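Local coordinates for transcriptional regulator, TetR family (Myxococcus xanthus, PDB 5K7F), which is a TetR-type regulator that probably represses transcription by binding DNA, and is linked to isovaleryl coenzyme A and its alternative biosynthesis, at residues I21-A26 against M68-D73; L80-D85 against M97-L102; Q147-Q150 against R155-D158. All blocks are in the same frame, centred on the assembly; numbering follows the deposited sequence. Where two conformers were deposited one is given.

Contact 1: I21-A26 against M68-D73; sequences ILETAA and MNYGMD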
loop_
_atom_site.group_PDB
_atom_site.type_symbol
_atom_site.label_atom_id
_atom_site.label_comp_id
_atom_site.label_asym_id
_atom_site.label_seq_id
_atom_site.Cartn_x
_atom_site.Cartn_y
_atom_site.Cartn_z
ATOM N N ILE A 21 -23.783 5.291 -8.355
ATOM C CA ILE A 21 -24.086 5.002 -6.962
ATOM C C ILE A 21 -22.850 4.457 -6.261
ATOM O O ILE A 21 -22.500 4.883 -5.161
ATOM C CB ILE A 21 -25.256 4.008 -6.859
ATOM C CG1 ILE A 21 -26.559 4.656 -7.318
ATOM C CG2 ILE A 21 -25.441 3.500 -5.437
ATOM C CD1 ILE A 21 -27.698 3.653 -7.387
ATOM N N LEU A 22 -22.176 3.480 -6.893
ATOM C CA LEU A 22 -21.040 2.828 -6.229
ATOM C C LEU A 22 -19.880 3.796 -6.021
ATOM O O LEU A 22 -19.181 3.728 -4.990
ATOM C CB LEU A 22 -20.543 1.627 -7.031
ATOM C CG LEU A 22 -21.535 0.513 -7.314
ATOM C CD1 LEU A 22 -20.891 -0.607 -8.046
ATOM C CD2 LEU A 22 -22.187 0.018 -6.044
ATOM N N GLU A 23 -19.682 4.712 -6.976
ATOM C CA GLU A 23 -18.617 5.704 -6.886
ATOM C C GLU A 23 -18.921 6.714 -5.798
ATOM O O GLU A 23 -18.020 7.146 -5.070
ATOM C CB GLU A 23 -18.439 6.417 -8.241
ATOM C CG GLU A 23 -17.848 5.497 -9.345
ATOM C CD GLU A 23 -17.948 6.068 -10.745
ATOM O OE1 GLU A 23 -18.175 7.292 -10.874
ATOM O OE2 GLU A 23 -17.757 5.296 -11.710
ATOM N N THR A 24 -20.194 7.095 -5.683
ATOM C CA THR A 24 -20.611 8.031 -4.647
ATOM C C THR A 24 -20.469 7.377 -3.277
ATOM O O THR A 24 -19.921 7.966 -2.352
ATOM C CB THR A 24 -22.055 8.517 -4.920
ATOM O OG1 THR A 24 -22.119 9.285 -6.135
ATOM C CG2 THR A 24 -22.571 9.368 -3.766
ATOM N N ALA A 25 -20.919 6.129 -3.152
ATOM C CA ALA A 25 -20.747 5.379 -1.912
ATOM C C ALA A 25 -19.275 5.213 -1.549
ATOM O O ALA A 25 -18.900 5.333 -0.377
ATOM C CB ALA A 25 -21.421 4.023 -2.059
ATOM N N ALA A 26 -18.434 4.886 -2.539
ATOM C CA ALA A 26 -16.999 4.756 -2.286
ATOM C C ALA A 26 -16.411 6.060 -1.741
ATOM O O ALA A 26 -15.605 6.039 -0.803
ATOM C CB ALA A 26 -16.265 4.339 -3.562
ATOM N N MET A 68 -16.357 -3.680 -4.527
ATOM C CA MET A 68 -15.159 -4.458 -4.814
ATOM C C MET A 68 -15.252 -5.166 -6.173
ATOM O O MET A 68 -14.278 -5.207 -6.932
ATOM C CB MET A 68 -14.879 -5.405 -3.632
ATOM C CG MET A 68 -14.572 -4.631 -2.354
ATOM S SD MET A 68 -14.145 -5.704 -0.950
ATOM C CE MET A 68 -12.538 -6.220 -1.506
ATOM N N ASN A 69 -16.409 -5.704 -6.531
ATOM C CA ASN A 69 -16.571 -6.286 -7.860
ATOM C C ASN A 69 -16.453 -5.230 -8.953
ATOM O O ASN A 69 -15.925 -5.502 -10.040
ATOM C CB ASN A 69 -17.918 -6.983 -7.959
ATOM C CG ASN A 69 -17.845 -8.428 -7.552
ATOM O OD1 ASN A 69 -16.824 -9.110 -7.741
ATOM N ND2 ASN A 69 -18.942 -8.924 -7.044
ATOM N N TYR A 70 -16.944 -4.023 -8.682
ATOM C CA TYR A 70 -16.803 -2.944 -9.654
ATOM C C TYR A 70 -15.331 -2.613 -9.838
ATOM O O TYR A 70 -14.865 -2.421 -10.969
ATOM C CB TYR A 70 -17.584 -1.717 -9.191
ATOM C CG TYR A 70 -17.509 -0.501 -10.138
ATOM C CD1 TYR A 70 -17.452 -0.651 -11.506
ATOM C CD2 TYR A 70 -17.474 0.794 -9.634
ATOM C CE1 TYR A 70 -17.361 0.436 -12.349
ATOM C CE2 TYR A 70 -17.383 1.885 -10.494
ATOM C CZ TYR A 70 -17.324 1.698 -11.824
ATOM O OH TYR A 70 -17.230 2.774 -12.692
ATOM N N GLY A 71 -14.563 -2.635 -8.737
ATOM C CA GLY A 71 -13.141 -2.361 -8.844
ATOM C C GLY A 71 -12.437 -3.383 -9.716
ATOM O O GLY A 71 -11.520 -3.059 -10.483
ATOM N N MET A 72 -12.818 -4.644 -9.594
ATOM C CA MET A 72 -12.170 -5.625 -10.470
ATOM C C MET A 72 -12.630 -5.492 -11.916
ATOM O O MET A 72 -11.863 -5.796 -12.837
ATOM C CB MET A 72 -12.429 -7.031 -9.972
ATOM C CG MET A 72 -11.672 -7.397 -8.660
ATOM S SD MET A 72 -9.955 -6.817 -8.554
ATOM C CE MET A 72 -9.188 -7.666 -9.939
ATOM N N ASP A 73 -13.887 -5.104 -12.135
ATOM C CA ASP A 73 -14.361 -4.758 -13.475
ATOM C C ASP A 73 -13.539 -3.628 -14.062
ATOM O O ASP A 73 -13.279 -3.596 -15.275
ATOM C CB ASP A 73 -15.828 -4.338 -13.439
ATOM C CG ASP A 73 -16.775 -5.490 -13.311
ATOM O OD1 ASP A 73 -16.357 -6.633 -13.488
ATOM O OD2 ASP A 73 -17.982 -5.219 -13.091
#

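Contact 2: L80-D85 against M97-L102; sequences LSRVQD and MRHNIL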
loop_
_atom_site.group_PDB
_atom_site.type_symbol
_atom_site.label_atom_id
_atom_site.label_comp_id
_atom_site.label_asym_id
_atom_site.label_seq_id
_atom_site.Cartn_x
_atom_site.Cartn_y
_atom_site.Cartn_z
ATOM N N LEU A 80 -6.517 -4.404 -18.285
ATOM C CA LEU A 80 -6.276 -5.642 -19.037
ATOM C C LEU A 80 -6.750 -5.574 -20.488
ATOM O O LEU A 80 -6.058 -6.027 -21.412
ATOM C CB LEU A 80 -6.965 -6.806 -18.350
ATOM C CG LEU A 80 -6.322 -7.213 -17.078
ATOM C CD1 LEU A 80 -7.193 -8.286 -16.465
ATOM C CD2 LEU A 80 -4.934 -7.789 -17.324
ATOM N N SER A 81 -7.949 -5.071 -20.715
ATOM C CA SER A 81 -8.469 -5.064 -22.076
ATOM C C SER A 81 -7.629 -4.173 -22.969
ATOM O O SER A 81 -7.659 -4.334 -24.189
ATOM C CB SER A 81 -9.924 -4.630 -22.075
ATOM O OG SER A 81 -10.082 -3.291 -21.626
ATOM N N ARG A 82 -6.842 -3.286 -22.376
ATOM C CA ARG A 82 -6.006 -2.370 -23.111
ATOM C C ARG A 82 -4.637 -2.946 -23.427
ATOM O O ARG A 82 -3.965 -2.405 -24.307
ATOM C CB ARG A 82 -5.848 -1.063 -22.337
ATOM C CG ARG A 82 -7.148 -0.420 -21.770
ATOM C CD ARG A 82 -7.962 0.299 -22.801
ATOM N NE ARG A 82 -9.203 0.769 -22.194
ATOM C CZ ARG A 82 -10.141 1.433 -22.841
ATOM N NH1 ARG A 82 -9.982 1.728 -24.128
ATOM N NH2 ARG A 82 -11.244 1.795 -22.196
ATOM N N VAL A 83 -4.193 -4.019 -22.738
ATOM C CA VAL A 83 -2.800 -4.447 -22.871
ATOM C C VAL A 83 -2.681 -5.925 -23.205
ATOM O O VAL A 83 -1.598 -6.388 -23.590
ATOM C CB VAL A 83 -1.985 -4.131 -21.596
ATOM C CG1 VAL A 83 -2.034 -2.627 -21.246
ATOM C CG2 VAL A 83 -2.427 -5.000 -20.377
ATOM N N GLN A 84 -3.759 -6.688 -23.055
ATOM C CA GLN A 84 -3.599 -8.142 -23.030
ATOM C C GLN A 84 -3.136 -8.710 -24.374
ATOM O O GLN A 84 -2.558 -9.801 -24.396
ATOM C CB GLN A 84 -4.896 -8.824 -22.585
ATOM C CG GLN A 84 -6.044 -8.659 -23.549
ATOM C CD GLN A 84 -7.385 -8.954 -22.920
ATOM O OE1 GLN A 84 -7.469 -9.277 -21.737
ATOM N NE2 GLN A 84 -8.454 -8.811 -23.705
ATOM N N ASP A 85 -3.326 -7.985 -25.467
ATOM C CA ASP A 85 -2.921 -8.410 -26.797
ATOM C C ASP A 85 -1.491 -8.009 -27.160
ATOM O O ASP A 85 -1.052 -8.328 -28.270
ATOM C CB ASP A 85 -3.877 -7.824 -27.857
ATOM C CG ASP A 85 -5.342 -8.184 -27.614
ATOM O OD1 ASP A 85 -5.711 -9.372 -27.751
ATOM O OD2 ASP A 85 -6.139 -7.264 -27.324
ATOM N N MET A 97 1.579 -1.162 -16.417
ATOM C CA MET A 97 1.931 -0.269 -15.327
ATOM C C MET A 97 1.374 1.132 -15.547
ATOM O O MET A 97 0.825 1.744 -14.617
ATOM C CB MET A 97 3.443 -0.186 -15.172
ATOM C CG MET A 97 3.826 0.675 -13.965
ATOM S SD MET A 97 5.588 0.604 -13.602
ATOM C CE MET A 97 5.549 -0.342 -12.106
ATOM N N ARG A 98 1.547 1.674 -16.763
ATOM C CA ARG A 98 1.033 3.012 -17.031
ATOM C C ARG A 98 -0.492 3.057 -16.873
ATOM O O ARG A 98 -1.020 3.902 -16.130
ATOM C CB ARG A 98 1.476 3.470 -18.414
ATOM C CG ARG A 98 1.076 4.899 -18.767
ATOM C CD ARG A 98 1.630 5.275 -20.135
ATOM N NE ARG A 98 1.538 6.708 -20.455
ATOM C CZ ARG A 98 2.407 7.650 -20.077
ATOM N NH1 ARG A 98 3.470 7.379 -19.300
ATOM N NH2 ARG A 98 2.210 8.889 -20.494
ATOM N N HIS A 99 -1.203 2.106 -17.479
ATOM C CA HIS A 99 -2.662 2.067 -17.307
ATOM C C HIS A 99 -3.077 1.903 -15.843
ATOM O O HIS A 99 -4.044 2.533 -15.388
ATOM C CB HIS A 99 -3.246 0.948 -18.159
ATOM C CG HIS A 99 -3.345 1.292 -19.637
ATOM N ND1 HIS A 99 -4.186 2.264 -20.129
ATOM C CD2 HIS A 99 -2.659 0.821 -20.707
ATOM C CE1 HIS A 99 -4.043 2.351 -21.445
ATOM N NE2 HIS A 99 -3.125 1.476 -21.826
ATOM N N ASN A 100 -2.375 1.038 -15.087
ATOM C CA ASN A 100 -2.721 0.834 -13.676
ATOM C C ASN A 100 -2.521 2.122 -12.854
ATOM O O ASN A 100 -3.301 2.427 -11.950
ATOM C CB ASN A 100 -1.884 -0.318 -13.125
ATOM C CG ASN A 100 -2.468 -0.990 -11.906
ATOM O OD1 ASN A 100 -2.205 -2.170 -11.709
ATOM N ND2 ASN A 100 -3.236 -0.277 -11.094
ATOM N N ILE A 101 -1.468 2.891 -13.140
ATOM C CA ILE A 101 -1.235 4.109 -12.382
ATOM C C ILE A 101 -2.350 5.105 -12.652
ATOM O O ILE A 101 -2.810 5.823 -11.751
ATOM C CB ILE A 101 0.144 4.698 -12.726
ATOM C CG1 ILE A 101 1.257 3.840 -12.147
ATOM C CG2 ILE A 101 0.305 6.140 -12.169
ATOM C CD1 ILE A 101 2.627 4.114 -12.722
ATOM N N LEU A 102 -2.793 5.162 -13.894
ATOM C CA LEU A 102 -3.922 6.026 -14.224
ATOM C C LEU A 102 -5.193 5.561 -13.502
ATOM O O LEU A 102 -5.920 6.368 -12.920
ATOM C CB LEU A 102 -4.111 6.100 -15.755
ATOM C CG LEU A 102 -2.953 6.701 -16.608
ATOM C CD1 LEU A 102 -3.253 6.611 -18.085
ATOM C CD2 LEU A 102 -2.578 8.111 -16.157
HETATM O O HOH W 1 -2.123 -0.039 -24.164
#

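Contact 3: Q147-Q150 against R155-D158; sequences QASQ and RPVD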
loop_
_atom_site.group_PDB
_atom_site.type_symbol
_atom_site.label_atom_id
_atom_site.label_comp_id
_atom_site.label_asym_id
_atom_site.label_seq_id
_atom_site.Cartn_x
_atom_site.Cartn_y
_atom_site.Cartn_z
ATOM N N GLN A 147 7.834 -14.475 -19.000
ATOM C CA GLN A 147 8.169 -14.357 -20.414
ATOM C C GLN A 147 9.282 -13.353 -20.653
ATOM O O GLN A 147 10.226 -13.624 -21.394
ATOM C CB GLN A 147 6.933 -13.932 -21.177
ATOM C CG GLN A 147 5.827 -14.927 -21.148
ATOM C CD GLN A 147 4.562 -14.376 -21.744
ATOM O OE1 GLN A 147 4.519 -13.232 -22.171
ATOM N NE2 GLN A 147 3.506 -15.194 -21.759
ATOM N N ALA A 148 9.166 -12.159 -20.060
ATOM C CA ALA A 148 10.182 -11.146 -20.239
ATOM C C ALA A 148 11.541 -11.576 -19.704
ATOM O O ALA A 148 12.559 -11.235 -20.310
ATOM C CB ALA A 148 9.737 -9.854 -19.563
ATOM N N SER A 149 11.585 -12.267 -18.539
ATOM C CA SER A 149 12.852 -12.744 -17.988
ATOM C C SER A 149 13.459 -13.831 -18.875
ATOM O O SER A 149 14.638 -13.776 -19.227
ATOM C CB SER A 149 12.655 -13.265 -16.549
ATOM O OG SER A 149 13.865 -13.807 -16.036
ATOM N N GLN A 150 12.666 -14.823 -19.264
ATOM C CA GLN A 150 13.204 -15.897 -20.111
ATOM C C GLN A 150 13.753 -15.356 -21.424
ATOM O O GLN A 150 14.780 -15.843 -21.917
ATOM C CB GLN A 150 12.120 -16.947 -20.378
ATOM C CG GLN A 150 12.583 -18.110 -21.265
ATOM C CD GLN A 150 13.679 -18.906 -20.628
ATOM O OE1 GLN A 150 13.570 -19.319 -19.470
ATOM N NE2 GLN A 150 14.758 -19.129 -21.378
ATOM N N ARG A 155 15.894 -7.832 -16.541
ATOM C CA ARG A 155 16.816 -8.538 -15.647
ATOM C C ARG A 155 16.082 -9.667 -14.927
ATOM O O ARG A 155 14.916 -9.502 -14.553
ATOM C CB ARG A 155 17.390 -7.532 -14.647
ATOM C CG ARG A 155 18.345 -8.094 -13.628
ATOM C CD ARG A 155 18.969 -6.967 -12.785
ATOM N NE ARG A 155 19.284 -5.790 -13.597
ATOM C CZ ARG A 155 20.452 -5.559 -14.193
ATOM N NH1 ARG A 155 21.456 -6.425 -14.071
ATOM N NH2 ARG A 155 20.612 -4.450 -14.916
ATOM N N PRO A 156 16.716 -10.832 -14.710
ATOM C CA PRO A 156 15.993 -11.939 -14.070
ATOM C C PRO A 156 15.435 -11.557 -12.703
ATOM O O PRO A 156 16.092 -10.866 -11.919
ATOM C CB PRO A 156 17.056 -13.030 -13.935
ATOM C CG PRO A 156 18.008 -12.752 -15.030
ATOM C CD PRO A 156 18.040 -11.249 -15.194
ATOM N N VAL A 157 14.212 -12.031 -12.435
ATOM C CA VAL A 157 13.521 -11.803 -11.169
ATOM C C VAL A 157 12.499 -12.918 -11.002
ATOM O O VAL A 157 11.969 -13.439 -11.983
ATOM C CB VAL A 157 12.860 -10.398 -11.135
ATOM C CG1 VAL A 157 11.670 -10.340 -12.069
ATOM C CG2 VAL A 157 12.453 -10.011 -9.739
ATOM N N ASP A 158 12.277 -13.325 -9.751
ATOM C CA ASP A 158 11.198 -14.253 -9.445
ATOM C C ASP A 158 9.877 -13.603 -9.839
ATOM O O ASP A 158 9.627 -12.459 -9.434
ATOM C CB ASP A 158 11.176 -14.602 -7.969
ATOM C CG ASP A 158 10.089 -15.590 -7.626
ATOM O OD1 ASP A 158 8.921 -15.168 -7.486
ATOM O OD2 ASP A 158 10.408 -16.798 -7.484
#

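Contact 1: I21-A26 against M68-D73
Leu-22 lays its CD1 methyl against the base of the Tyr-70 side chain. Its closest approach is to Tyr-70 CB, 3.7 Å from Leu-22 CD1, and Tyr-70 CG and CD2 lie only slightly farther off. The methyl comes in obliquely. Farther out along the ring, Glu-23 takes over. Its CG sits in the plane of the ring at the edge, 3.8 Å from Tyr-70 CE2. The carboxylate then reaches the phenol: Tyr-70 OH donates to Glu-23 OE2 at 2.8 Å. The oxygen is met nearly along its C-O axis. Carboxylate and ring are almost coplanar, 14° apart. The tyrosine reaches across because its CG is anti to the backbone N (chi1 180°), which carries the ring toward helix 18-32.

This contact joins helix 18-32, the first helix of the DNA-binding part of the TetR fold, to helix 60-83, which continues into the C-terminal domain. Trp-108, in a loop, touches both Glu-23 and Tyr-70. Leu-22 also packs on Leu-63, Ala-66 and Ile-67, earlier in helix 60-83.

The contact is thus apolar at the root of the tyrosine and polar at its end. The ring is buried, and the single bond to Glu-23 gives its hydroxyl an acceptor. That bond probably limits turning of the ring and adds a polar link to the apolar packing between the helices.

Contact 2: L80-D85 against M97-L102
In the C-terminal domain of the TetR fold, the end of helix 60-83 packs on helix 89-105 through the imidazole of His-99. Arg-82 lies over one face of that ring. Its CB is 3.9 Å from the ring centroid of His-99 and 17° off the normal, a CH-pi contact displaced toward the rim. Val-83 comes obliquely, with its CG1 3.5 Å from His-99 CD2. CG1, anti to the carbonyl carbon (chi1 -57°), is the branch that meets the ring. Val-83 also packs on Phe-140 of helix 125-150.

The third link is a water at the ring edge, in its plane. It lies 3.0 Å from His-99 NE2, and it donates to Arg-82 O, also at 3.0 Å. The water therefore joins the histidine to the backbone of Arg-82 across the contact. The arginine chain is bent at chi2 (-78°) and leads its guanidinium away from the contact, where Arg-82 NE bonds to Glu-77 O.

A leucine in place of His-99 would probably leave the water without its ring partner and Arg-82 CB without an aromatic face to rest on.

No direct hydrogen bond crosses between the segments. Arg-82 NE stands 5.6 Å from His-99 ND1, so its positive charge might make protonation of the imidazole somewhat less easy. The ring thus serves the contact twice, giving a face to carbon and a nitrogen to water.

Contact 3: Q147-Q150 against R155-D158
The peptide between Pro-156 and Val-157 is the flat group here, and the hydroxyl of Ser-149 comes up to its CA and N. The contact belongs to the helix-loop-helix connection between helix 125-150 and helix 159-171 in the TetR C-terminal domain. Pro-156 CA is the nearest atom to Ser-149 OG. Val-157 N follows, 4.0 Å from Ser-149 OG. The proline ring itself is puckered, with its C-gamma exo, and it meets the serine through CB, 3.9 Å from Ser-149 OG.

Helix 125-150 ends at one segment. The chain then turns back without regular structure and passes the last turn of the helix in an extended run before helix 159-171 begins. The two backbones come closest at Ser-149 and Pro-156, whose CA atoms are 5.1 Å apart. At this spacing the short serine side chain already touches the proline. The meeting is van der Waals in kind, with no hydrogen bond across the segments.

Asp-158 is the N-cap of helix 159-171, where its OD1 accepts from Thr-160 N. The same oxygen forms a salt bridge with Arg-182 of the second subunit, and Val-157 packs on Met-195 of that subunit. The loop thus takes part in the dimer contact as well as in the chain reversal.

Within the chain, the link between helix end and loop rests mainly on one oxygen. Ser-149 holds its OG anti to the backbone N (chi1 176°), which puts the oxygen against the proline, with Ser-149 OG 3.4 Å from Pro-156 CA.

The three contacts follow one another along the chain, each closing before the next opens. Contacts 1 and 2 share helix 60-83 and have centres 19 Å apart. Contact 1 joins this helix to helix 18-32, and contact 2 joins its far end to helix 89-105. Contact 3 lies 20 Å from contact 2 between centres, at the end of helix 125-150. Contacts 1 and 3 are 34 Å apart between centres, on opposite sides of the chain's centre. None touches another. Together they run from the DNA-binding part to the dimer-forming part. Helix 60-83 is the continuous element between the two domains, consistent with the TetR family plan.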